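Local coordinates for ABC transporter sugar binding protein (Xanthomonas axonopodis pv. citri, PDB 3UOR) that probably binds maltose or related sugars in the periplasm and delivers them to an ABC importer in the inner membrane, at residues L100-P105 / V306-S311; K73-F78 / P95-L100; V32-M37 / P84-L89; Q107-R112 / H313-W318. All blocks are in the same frame, centred on the assembly; numbering follows the deposited sequence.

Contact 1 of 4, residues L100-P105 / V306-S311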
# COMPACT_ATOMS: atom_id res chain seq x y z
N LEU A 100 -18.31 -1.84 -12.61
CA LEU A 100 -18.55 -2.49 -13.89
C LEU A 100 -19.38 -3.77 -13.70
O LEU A 100 -19.62 -4.51 -14.66
CB LEU A 100 -17.22 -2.87 -14.53
CG LEU A 100 -16.86 -2.23 -15.86
CD1 LEU A 100 -17.24 -0.78 -15.83
CD2 LEU A 100 -15.38 -2.42 -16.13
N ASP A 101 -19.78 -4.04 -12.46
CA ASP A 101 -20.56 -5.25 -12.14
C ASP A 101 -19.91 -6.56 -12.62
O ASP A 101 -20.59 -7.47 -13.08
CB ASP A 101 -22.00 -5.13 -12.66
CG ASP A 101 -22.92 -6.22 -12.12
OD1 ASP A 101 -22.78 -6.60 -10.94
OD2 ASP A 101 -23.79 -6.70 -12.89
N THR A 102 -18.59 -6.68 -12.48
CA THR A 102 -17.92 -7.92 -12.86
C THR A 102 -17.59 -8.80 -11.65
O THR A 102 -17.10 -9.93 -11.79
CB THR A 102 -16.59 -7.64 -13.56
OG1 THR A 102 -15.69 -6.98 -12.64
CG2 THR A 102 -16.81 -6.77 -14.79
N LEU A 103 -17.82 -8.27 -10.45
CA LEU A 103 -17.26 -8.94 -9.28
C LEU A 103 -18.34 -9.63 -8.47
O LEU A 103 -19.39 -9.04 -8.18
CB LEU A 103 -16.50 -7.96 -8.40
CG LEU A 103 -15.27 -7.26 -8.97
CD1 LEU A 103 -14.66 -6.35 -7.92
CD2 LEU A 103 -14.24 -8.28 -9.45
N GLU A 104 -18.07 -10.87 -8.08
CA GLU A 104 -19.00 -11.62 -7.25
C GLU A 104 -19.00 -11.07 -5.83
O GLU A 104 -17.94 -10.96 -5.22
CB GLU A 104 -18.56 -13.08 -7.22
CG GLU A 104 -19.40 -13.95 -6.31
CD GLU A 104 -20.72 -14.37 -6.94
OE1 GLU A 104 -20.93 -14.08 -8.14
OE2 GLU A 104 -21.53 -14.99 -6.24
N PRO A 105 -20.19 -10.74 -5.30
CA PRO A 105 -20.26 -10.33 -3.89
C PRO A 105 -19.70 -11.43 -3.00
O PRO A 105 -20.06 -12.60 -3.18
CB PRO A 105 -21.76 -10.18 -3.64
CG PRO A 105 -22.35 -9.93 -5.03
CD PRO A 105 -21.52 -10.77 -5.95
N VAL A 306 -10.43 -11.81 -5.90
CA VAL A 306 -11.84 -11.72 -6.27
C VAL A 306 -12.26 -12.92 -7.11
O VAL A 306 -11.42 -13.61 -7.71
CB VAL A 306 -12.12 -10.47 -7.14
CG1 VAL A 306 -11.70 -9.22 -6.41
CG2 VAL A 306 -11.38 -10.58 -8.46
N ILE A 307 -13.56 -13.17 -7.14
CA ILE A 307 -14.14 -14.16 -8.04
C ILE A 307 -14.94 -13.36 -9.06
O ILE A 307 -15.79 -12.54 -8.70
CB ILE A 307 -15.06 -15.13 -7.27
CG1 ILE A 307 -14.28 -15.86 -6.16
CG2 ILE A 307 -15.72 -16.13 -8.21
CD1 ILE A 307 -15.13 -16.87 -5.39
N PHE A 308 -14.65 -13.55 -10.34
CA PHE A 308 -15.46 -12.87 -11.36
C PHE A 308 -16.82 -13.56 -11.46
O PHE A 308 -16.91 -14.79 -11.41
CB PHE A 308 -14.75 -12.85 -12.70
CG PHE A 308 -13.58 -11.92 -12.73
CD1 PHE A 308 -12.29 -12.41 -12.85
CD2 PHE A 308 -13.76 -10.56 -12.61
CE1 PHE A 308 -11.20 -11.56 -12.87
CE2 PHE A 308 -12.68 -9.69 -12.62
CZ PHE A 308 -11.40 -10.19 -12.76
N LYS A 309 -17.88 -12.78 -11.59
CA LYS A 309 -19.22 -13.36 -11.51
C LYS A 309 -19.62 -14.14 -12.76
O LYS A 309 -20.65 -14.82 -12.76
CB LYS A 309 -20.27 -12.34 -11.07
CG LYS A 309 -20.65 -11.32 -12.08
CD LYS A 309 -21.25 -10.10 -11.40
CE LYS A 309 -22.55 -10.43 -10.69
NZ LYS A 309 -23.07 -9.21 -10.01
N SER A 310 -18.80 -14.07 -13.81
CA SER A 310 -19.00 -14.90 -15.00
C SER A 310 -18.43 -16.33 -14.85
O SER A 310 -18.59 -17.16 -15.75
CB SER A 310 -18.39 -14.23 -16.23
OG SER A 310 -17.00 -14.00 -16.08
N SER A 311 -17.77 -16.61 -13.73
CA SER A 311 -17.15 -17.92 -13.50
C SER A 311 -18.18 -19.02 -13.34
O SER A 311 -19.24 -18.80 -12.76
CB SER A 311 -16.30 -17.85 -12.23
OG SER A 311 -16.13 -19.13 -11.64
O HOH W 1 -17.75 -11.49 -14.49
O HOH W 2 -15.22 -10.93 -5.74

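Contact 2 of 4, residues K73-F78 / P95-L100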
# COMPACT_ATOMS: atom_id res chain seq x y z
N LYS A 73 -5.57 -6.28 -20.10
CA LYS A 73 -5.94 -7.66 -20.37
C LYS A 73 -7.30 -7.99 -19.75
O LYS A 73 -8.08 -8.77 -20.30
CB LYS A 73 -4.85 -8.63 -19.90
CG LYS A 73 -5.19 -10.09 -20.16
CD LYS A 73 -3.96 -10.98 -20.20
CE LYS A 73 -4.28 -12.30 -20.91
NZ LYS A 73 -3.07 -13.15 -21.14
N LEU A 74 -7.58 -7.37 -18.61
CA LEU A 74 -8.81 -7.64 -17.86
C LEU A 74 -10.02 -6.97 -18.48
O LEU A 74 -11.02 -7.62 -18.75
CB LEU A 74 -8.66 -7.22 -16.40
CG LEU A 74 -7.96 -8.24 -15.50
CD1 LEU A 74 -7.59 -7.60 -14.16
CD2 LEU A 74 -8.81 -9.49 -15.30
N LEU A 75 -9.94 -5.66 -18.70
CA LEU A 75 -10.98 -4.95 -19.43
C LEU A 75 -11.24 -5.66 -20.75
O LEU A 75 -12.39 -5.84 -21.16
CB LEU A 75 -10.57 -3.50 -19.69
CG LEU A 75 -10.49 -2.60 -18.46
CD1 LEU A 75 -10.19 -1.17 -18.88
CD2 LEU A 75 -11.80 -2.66 -17.68
N THR A 76 -10.17 -6.08 -21.40
CA THR A 76 -10.25 -6.81 -22.66
C THR A 76 -10.93 -8.17 -22.51
O THR A 76 -11.88 -8.47 -23.23
CB THR A 76 -8.85 -6.99 -23.29
OG1 THR A 76 -8.41 -5.75 -23.86
CG2 THR A 76 -8.89 -8.07 -24.37
N ALA A 77 -10.44 -8.98 -21.58
CA ALA A 77 -11.04 -10.28 -21.32
C ALA A 77 -12.50 -10.13 -20.92
O ALA A 77 -13.33 -10.97 -21.26
CB ALA A 77 -10.27 -11.02 -20.24
N PHE A 78 -12.81 -9.05 -20.21
CA PHE A 78 -14.19 -8.77 -19.84
C PHE A 78 -15.06 -8.73 -21.09
O PHE A 78 -15.86 -9.63 -21.32
CB PHE A 78 -14.30 -7.45 -19.10
CG PHE A 78 -15.72 -7.05 -18.77
CD1 PHE A 78 -16.63 -8.00 -18.34
CD2 PHE A 78 -16.13 -5.73 -18.86
CE1 PHE A 78 -17.93 -7.64 -18.03
CE2 PHE A 78 -17.42 -5.36 -18.54
CZ PHE A 78 -18.33 -6.31 -18.13
N PRO A 95 -12.96 -0.73 -7.01
CA PRO A 95 -14.15 0.09 -7.27
C PRO A 95 -14.53 0.08 -8.74
O PRO A 95 -15.70 0.03 -9.07
CB PRO A 95 -13.70 1.49 -6.84
CG PRO A 95 -12.71 1.24 -5.78
CD PRO A 95 -11.94 0.03 -6.26
N GLU A 96 -13.54 0.08 -9.61
CA GLU A 96 -13.81 0.03 -11.04
C GLU A 96 -14.46 -1.29 -11.45
O GLU A 96 -15.51 -1.28 -12.11
CB GLU A 96 -12.55 0.27 -11.86
CG GLU A 96 -12.82 0.20 -13.36
CD GLU A 96 -11.63 0.65 -14.20
OE1 GLU A 96 -10.60 1.04 -13.61
OE2 GLU A 96 -11.74 0.64 -15.44
N PHE A 97 -13.85 -2.41 -11.09
CA PHE A 97 -14.43 -3.69 -11.49
C PHE A 97 -15.76 -3.98 -10.78
O PHE A 97 -16.62 -4.67 -11.33
CB PHE A 97 -13.41 -4.83 -11.36
CG PHE A 97 -12.32 -4.73 -12.38
CD1 PHE A 97 -12.42 -5.40 -13.59
CD2 PHE A 97 -11.22 -3.93 -12.16
CE1 PHE A 97 -11.42 -5.29 -14.56
CE2 PHE A 97 -10.20 -3.81 -13.13
CZ PHE A 97 -10.31 -4.48 -14.33
N ALA A 98 -15.94 -3.41 -9.60
CA ALA A 98 -17.21 -3.54 -8.89
C ALA A 98 -18.31 -2.75 -9.60
O ALA A 98 -19.39 -3.26 -9.86
CB ALA A 98 -17.08 -3.08 -7.45
N LEU A 99 -18.02 -1.50 -9.92
CA LEU A 99 -19.00 -0.65 -10.58
C LEU A 99 -19.23 -1.06 -12.05
O LEU A 99 -20.24 -0.69 -12.66
CB LEU A 99 -18.66 0.83 -10.40
CG LEU A 99 -18.52 1.16 -8.90
CD1 LEU A 99 -18.20 2.62 -8.65
CD2 LEU A 99 -19.76 0.75 -8.10
N LEU A 100 -18.31 -1.84 -12.61
CA LEU A 100 -18.55 -2.49 -13.89
C LEU A 100 -19.38 -3.77 -13.70
O LEU A 100 -19.62 -4.51 -14.66
CB LEU A 100 -17.22 -2.87 -14.53
CG LEU A 100 -16.86 -2.23 -15.86
CD1 LEU A 100 -17.24 -0.78 -15.83
CD2 LEU A 100 -15.38 -2.42 -16.13

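Contact 3 of 4, residues V32-M37 / P84-L89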
# COMPACT_ATOMS: atom_id res chain seq x y z
N VAL A 32 -9.82 -24.47 -12.49
CA VAL A 32 -10.02 -23.07 -12.14
C VAL A 32 -8.89 -22.22 -12.74
O VAL A 32 -7.71 -22.58 -12.63
CB VAL A 32 -10.08 -22.92 -10.61
CG1 VAL A 32 -9.77 -21.51 -10.20
CG2 VAL A 32 -11.44 -23.34 -10.11
N ARG A 33 -9.25 -21.12 -13.39
CA ARG A 33 -8.23 -20.22 -13.92
C ARG A 33 -8.00 -19.02 -12.99
O ARG A 33 -8.91 -18.23 -12.72
CB ARG A 33 -8.58 -19.76 -15.33
CG ARG A 33 -8.47 -20.89 -16.36
CD ARG A 33 -8.73 -20.36 -17.75
NE ARG A 33 -9.96 -19.58 -17.81
CZ ARG A 33 -10.05 -18.32 -18.23
NH1 ARG A 33 -8.96 -17.68 -18.65
NH2 ARG A 33 -11.22 -17.71 -18.23
N PHE A 34 -6.76 -18.92 -12.54
CA PHE A 34 -6.34 -17.94 -11.54
C PHE A 34 -5.27 -17.04 -12.16
O PHE A 34 -4.18 -17.49 -12.49
CB PHE A 34 -5.77 -18.70 -10.34
CG PHE A 34 -5.22 -17.83 -9.25
CD1 PHE A 34 -5.56 -16.49 -9.16
CD2 PHE A 34 -4.37 -18.36 -8.30
CE1 PHE A 34 -5.04 -15.69 -8.15
CE2 PHE A 34 -3.86 -17.58 -7.29
CZ PHE A 34 -4.20 -16.23 -7.21
N TRP A 35 -5.60 -15.76 -12.34
CA TRP A 35 -4.63 -14.79 -12.86
C TRP A 35 -3.99 -14.02 -11.72
O TRP A 35 -4.68 -13.52 -10.84
CB TRP A 35 -5.31 -13.80 -13.79
CG TRP A 35 -5.78 -14.35 -15.06
CD1 TRP A 35 -5.76 -15.66 -15.46
CD2 TRP A 35 -6.36 -13.62 -16.15
NE1 TRP A 35 -6.30 -15.78 -16.72
CE2 TRP A 35 -6.67 -14.54 -17.16
CE3 TRP A 35 -6.65 -12.26 -16.35
CZ2 TRP A 35 -7.25 -14.15 -18.37
CZ3 TRP A 35 -7.22 -11.87 -17.54
CH2 TRP A 35 -7.52 -12.81 -18.53
N ALA A 36 -2.66 -13.92 -11.74
CA ALA A 36 -1.93 -13.20 -10.72
C ALA A 36 -0.78 -12.47 -11.42
O ALA A 36 -0.51 -12.75 -12.58
CB ALA A 36 -1.41 -14.15 -9.68
N MET A 37 -0.13 -11.53 -10.73
CA MET A 37 0.85 -10.65 -11.39
C MET A 37 2.27 -10.74 -10.84
O MET A 37 2.49 -10.58 -9.64
CB MET A 37 0.40 -9.20 -11.28
CG MET A 37 -0.80 -8.83 -12.12
SD MET A 37 -2.31 -9.32 -11.31
CE MET A 37 -3.55 -8.45 -12.27
N PRO A 84 -10.90 -14.86 -15.98
CA PRO A 84 -10.57 -16.06 -15.20
C PRO A 84 -11.59 -16.23 -14.08
O PRO A 84 -12.44 -15.37 -13.90
CB PRO A 84 -9.20 -15.73 -14.63
CG PRO A 84 -9.21 -14.24 -14.50
CD PRO A 84 -10.02 -13.73 -15.66
N ASP A 85 -11.50 -17.33 -13.34
CA ASP A 85 -12.38 -17.55 -12.20
C ASP A 85 -11.92 -16.75 -11.00
O ASP A 85 -12.69 -16.02 -10.39
CB ASP A 85 -12.40 -19.03 -11.83
CG ASP A 85 -12.73 -19.91 -13.02
OD1 ASP A 85 -11.83 -20.64 -13.49
OD2 ASP A 85 -13.87 -19.83 -13.51
N VAL A 86 -10.64 -16.91 -10.67
CA VAL A 86 -10.07 -16.18 -9.55
C VAL A 86 -9.00 -15.21 -10.07
O VAL A 86 -8.29 -15.49 -11.04
CB VAL A 86 -9.50 -17.14 -8.51
CG1 VAL A 86 -8.86 -16.37 -7.36
CG2 VAL A 86 -10.62 -18.05 -8.01
N CYS A 87 -8.91 -14.05 -9.43
CA CYS A 87 -7.99 -13.04 -9.90
C CYS A 87 -7.43 -12.20 -8.76
O CYS A 87 -8.17 -11.77 -7.86
CB CYS A 87 -8.68 -12.14 -10.93
SG CYS A 87 -7.57 -11.01 -11.80
N GLN A 88 -6.13 -11.95 -8.82
CA GLN A 88 -5.48 -10.99 -7.95
C GLN A 88 -5.78 -9.58 -8.47
O GLN A 88 -5.55 -9.29 -9.65
CB GLN A 88 -3.97 -11.21 -7.97
CG GLN A 88 -3.19 -10.13 -7.27
CD GLN A 88 -1.70 -10.22 -7.50
OE1 GLN A 88 -1.21 -11.12 -8.18
NE2 GLN A 88 -0.96 -9.26 -6.93
N LEU A 89 -6.31 -8.71 -7.61
CA LEU A 89 -6.64 -7.34 -8.01
C LEU A 89 -6.00 -6.36 -7.05
O LEU A 89 -6.26 -6.41 -5.84
CB LEU A 89 -8.15 -7.13 -8.01
CG LEU A 89 -8.82 -6.58 -9.27
CD1 LEU A 89 -8.40 -7.36 -10.49
CD2 LEU A 89 -10.32 -6.61 -9.11
O HOH W 3 1.83 -8.62 -7.80

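Contact 4 of 4, residues Q107-R112 / H313-W318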
# COMPACT_ATOMS: atom_id res chain seq x y z
N GLN A 107 -19.60 -11.46 0.55
CA GLN A 107 -20.09 -11.60 1.92
C GLN A 107 -20.77 -12.95 2.20
O GLN A 107 -20.58 -13.52 3.26
CB GLN A 107 -20.99 -10.43 2.33
CG GLN A 107 -21.42 -10.47 3.80
CD GLN A 107 -20.26 -10.72 4.77
OE1 GLN A 107 -19.12 -10.29 4.54
NE2 GLN A 107 -20.55 -11.42 5.87
N PRO A 108 -21.56 -13.48 1.23
CA PRO A 108 -22.17 -14.80 1.43
C PRO A 108 -21.15 -15.93 1.63
O PRO A 108 -21.42 -16.87 2.37
CB PRO A 108 -22.97 -15.01 0.13
CG PRO A 108 -23.25 -13.63 -0.35
CD PRO A 108 -22.03 -12.82 0.00
N TYR A 109 -19.99 -15.84 0.97
CA TYR A 109 -18.96 -16.85 1.15
C TYR A 109 -18.24 -16.64 2.47
O TYR A 109 -17.90 -17.59 3.17
CB TYR A 109 -17.96 -16.83 -0.02
CG TYR A 109 -18.59 -17.15 -1.35
CD1 TYR A 109 -18.66 -18.46 -1.81
CD2 TYR A 109 -19.11 -16.15 -2.16
CE1 TYR A 109 -19.25 -18.76 -3.04
CE2 TYR A 109 -19.69 -16.44 -3.39
CZ TYR A 109 -19.76 -17.75 -3.82
OH TYR A 109 -20.33 -18.04 -5.04
N VAL A 110 -17.99 -15.39 2.82
CA VAL A 110 -17.24 -15.10 4.03
C VAL A 110 -18.06 -15.58 5.23
O VAL A 110 -17.53 -16.14 6.19
CB VAL A 110 -16.91 -13.60 4.17
CG1 VAL A 110 -16.40 -13.30 5.57
CG2 VAL A 110 -15.89 -13.16 3.10
N ALA A 111 -19.37 -15.36 5.15
CA ALA A 111 -20.28 -15.69 6.24
C ALA A 111 -20.33 -17.19 6.50
O ALA A 111 -20.57 -17.62 7.63
CB ALA A 111 -21.69 -15.15 5.94
N ARG A 112 -20.12 -17.99 5.46
CA ARG A 112 -20.16 -19.44 5.60
C ARG A 112 -18.78 -20.03 5.78
O ARG A 112 -18.62 -21.24 5.77
CB ARG A 112 -20.82 -20.05 4.37
CG ARG A 112 -22.26 -19.55 4.18
CD ARG A 112 -22.96 -20.24 3.03
NE ARG A 112 -24.43 -20.16 3.11
CZ ARG A 112 -25.25 -20.40 2.08
NH1 ARG A 112 -24.74 -20.73 0.89
NH2 ARG A 112 -26.57 -20.31 2.22
N HIS A 313 -17.29 -22.07 -11.90
CA HIS A 313 -16.92 -22.82 -10.70
C HIS A 313 -16.63 -21.85 -9.57
O HIS A 313 -15.47 -21.63 -9.22
CB HIS A 313 -15.69 -23.67 -10.97
CG HIS A 313 -15.61 -24.18 -12.37
ND1 HIS A 313 -16.24 -25.34 -12.78
CD2 HIS A 313 -14.98 -23.68 -13.46
CE1 HIS A 313 -16.00 -25.53 -14.06
NE2 HIS A 313 -15.24 -24.54 -14.50
N LYS A 314 -17.68 -21.28 -8.99
CA LYS A 314 -17.49 -20.30 -7.94
C LYS A 314 -17.08 -20.95 -6.63
O LYS A 314 -16.27 -20.41 -5.89
CB LYS A 314 -18.73 -19.42 -7.80
CG LYS A 314 -18.83 -18.45 -8.96
CD LYS A 314 -20.11 -17.63 -8.96
CE LYS A 314 -20.20 -16.85 -10.27
NZ LYS A 314 -21.30 -15.85 -10.26
N ASP A 315 -17.62 -22.14 -6.36
CA ASP A 315 -17.34 -22.80 -5.09
C ASP A 315 -15.93 -23.37 -5.03
O ASP A 315 -15.30 -23.36 -3.97
CB ASP A 315 -18.39 -23.88 -4.81
CG ASP A 315 -19.82 -23.35 -4.93
OD1 ASP A 315 -20.14 -22.34 -4.26
OD2 ASP A 315 -20.60 -23.94 -5.71
N ALA A 316 -15.43 -23.88 -6.16
CA ALA A 316 -14.04 -24.35 -6.22
C ALA A 316 -13.18 -23.12 -6.06
O ALA A 316 -12.18 -23.12 -5.34
CB ALA A 316 -13.75 -25.03 -7.55
N SER A 317 -13.59 -22.06 -6.74
CA SER A 317 -12.89 -20.78 -6.72
C SER A 317 -12.80 -20.24 -5.30
O SER A 317 -11.74 -19.82 -4.87
CB SER A 317 -13.58 -19.78 -7.63
OG SER A 317 -13.31 -20.08 -8.99
N TRP A 318 -13.91 -20.28 -4.57
CA TRP A 318 -13.89 -19.83 -3.20
C TRP A 318 -12.92 -20.65 -2.35
O TRP A 318 -12.20 -20.10 -1.52
CB TRP A 318 -15.27 -19.89 -2.55
CG TRP A 318 -15.13 -19.69 -1.08
CD1 TRP A 318 -15.28 -20.63 -0.10
CD2 TRP A 318 -14.75 -18.48 -0.42
NE1 TRP A 318 -15.03 -20.07 1.13
CE2 TRP A 318 -14.71 -18.75 0.96
CE3 TRP A 318 -14.45 -17.18 -0.87
CZ2 TRP A 318 -14.38 -17.77 1.90
CZ3 TRP A 318 -14.13 -16.22 0.07
CH2 TRP A 318 -14.10 -16.52 1.44

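Contact 1 of 4, residues L100-P105 / V306-S311
Thr102 O is the polar centre of this contact between the loop 100-105 and residues 306-311, which follow on from strand 303-307. Lys309 N donates to it at 3.0 Å, from above the carbonyl plane, water 1 donates a second bond, and the CA of Phe308 makes a CA-H...O contact at 3.4 Å; the same oxygen lies at the edge of the Phe308 ring. The return bond, Glu104 N to Ile307 O at 2.9 Å, completes a single beta bridge between Leu103 and Phe308; water 2 extends it by linking Ile307 N with Glu104 O. Lys309 NZ forms a salt bridge with Asp101 OD1, on the syn side, at 2.8 Å; CG stands between N and the carbonyl carbon (chi1 73°), and CD passes Asp101 O on the way. Asp101 itself sits in the Schellman motif that ends helix 94-99. Among the apolar groups, Leu103 CD2 rests against both Val306 CG2 and Phe308 CE2, 3.8 Å from each. Glu104 OE1 lies over Lys309 CB, but its salt bridge is to Lys314. Strand 86-90 and helix 67-79 pack against Phe308, helix 314-324 covers Ile307, and the bridge thus ties the loop between helices 94-99 and 107-111 to the sheet.

Contact 2 of 4, residues K73-F78 / P95-L100
Phe97 reaches from helix 94-99 to Leu74 and Leu75 of helix 67-79, two nearly parallel helices on one side of the sheet in an alpha/beta lobe of a periplasmic-binding-protein fold; strand 86-90 connects them in the chain. The axes of the two short segments are 12.5 Å apart and only 7° from parallel, a wide spacing bridged by large side chains. The Phe97 ring is the main bump. With CG anti to the carbonyl carbon (chi1 -70°), it enters the hollow between the two leucines, its CZ 3.8 Å from Leu74 CB and 4.1 Å from Leu75 CD2. The CD2 methyl of Leu75 also touches Glu96 OE2 and Leu100 CD2, the two leucine side chains lying crosswise. Glu96 OE2 lies against the Leu75 methyls, while OE1 is hydrogen-bonded to His71. One turn further on, Phe78 swings out toward the end of the other helix and lies obliquely against Leu100, Phe78 CE2 to Leu100 CG 4.2 Å. Van der Waals fit carries the contact. On its inner side Leu74 also touches Trp35, Cys87 and Phe308, whereas the CD2 methyls of Leu75 and Leu100 meet at 3.9 Å.

Contact 3 of 4, residues V32-M37 / P84-L89
Arg33 O is gripped by two backbone donors: Val86 N at 3.0 Å, tilted from the carbonyl plane, and Asp85 N in a weak, bent bond. On the other side of the same residue, Arg33 N gives a straight bond at 2.6 Å to Asp85 OD1, which accepts with its anti lone pair; OD2 is held by Ser311 OG. Strands 30-36 and 86-90 then run parallel, 11° apart, in the ladder Phe34-Val86 and Trp35-Cys87. Trp35 N donates to Val86 O, and Trp35 O receives Gln88 N at 2.9 Å, nearly along the C=O axis. Past the last bridge the Gln88 side chain supplies the next acceptor: extended, with CG anti to the backbone N (chi1 171°), it brings OE1 to Met37 N at 2.8 Å, while NE2 bonds to Ser303 and, through water 3, to Met37 O. Pro84 sets its CB-CG-CD edge against one face of the Trp35 indole, CG 3.5 Å from the centroid of the five-membered ring in a CH-pi contact, and its CA covers one face of the Arg33 guanidinium. Phe34 and Val86 pack toward helix 314-324, Trp35 toward helix 67-79. The chain joins the strands through helix 39-52, strand 58-64 and helix 67-79. Buried main-chain groups at both ends of the ladder are therefore satisfied by side chains, Asp85 at one end and Gln88 at the other.

Contact 4 of 4, residues Q107-R112 / H313-W318
Tyr109 lays its CB over the face of the Trp318 indole, 3.6 Å from the centroid of the six-membered ring, a CH-pi contact. The two aromatic side chains run antiparallel; their planes lie 30° apart, but the phenol is displaced off the indole. Trp318 gets under the tyrosine because CG stands anti to the backbone N (chi1 168°), and its far rim touches Val110, Trp318 CH2 to Val110 CG2 4.2 Å. The other end of Tyr109 reaches the first turn of helix 314-324. There its OH sits 3.5 Å from Lys314 CB, and Asp315 OD1 approaches the ring edge in plane, 3.9 Å from Tyr109 CE1. The OH also has a weak hydrogen bond with Glu104, whose other oxygen forms a salt bridge with Lys314 NZ. Within that turn, His313 at the N-cap offers its carbonyl oxygen to Ser317 N and, from the opposite face of the carbonyl plane, to Ser317 OG at 2.7 Å. The two short segments cross at -58°, their axes 11.7 Å apart. Helix 107-111 thus packs across the start of helix 314-324, with strand 134-150 touching both Val110 and Trp318 and strand 303-307 lying beneath Lys314, Ser317 and Trp318.

Overall arrangement
All four contacts lie on the same side of the chain's centre, in one alpha/beta lobe built round the mixed sheet. Contact 3 pairs two strands of the sheet, and strand 86-90 pairs on with strand 303-307, which leads into contact 1, about 11 Å away between centres. Contact 2 joins the two helices that flank strand 86-90 in the chain and shares Leu100 with contact 1. Contact 4, about 20 Å from contact 2 between centres, lies on the other sheet face with helix 314-324. Along the chain contacts 2 and 3 interleave, and contact 3 closes before contacts 1 and 4, which interleave in turn, each bringing back a segment some 200 residues later; early and late sequence thus build this lobe together, as is usual for periplasmic binding proteins.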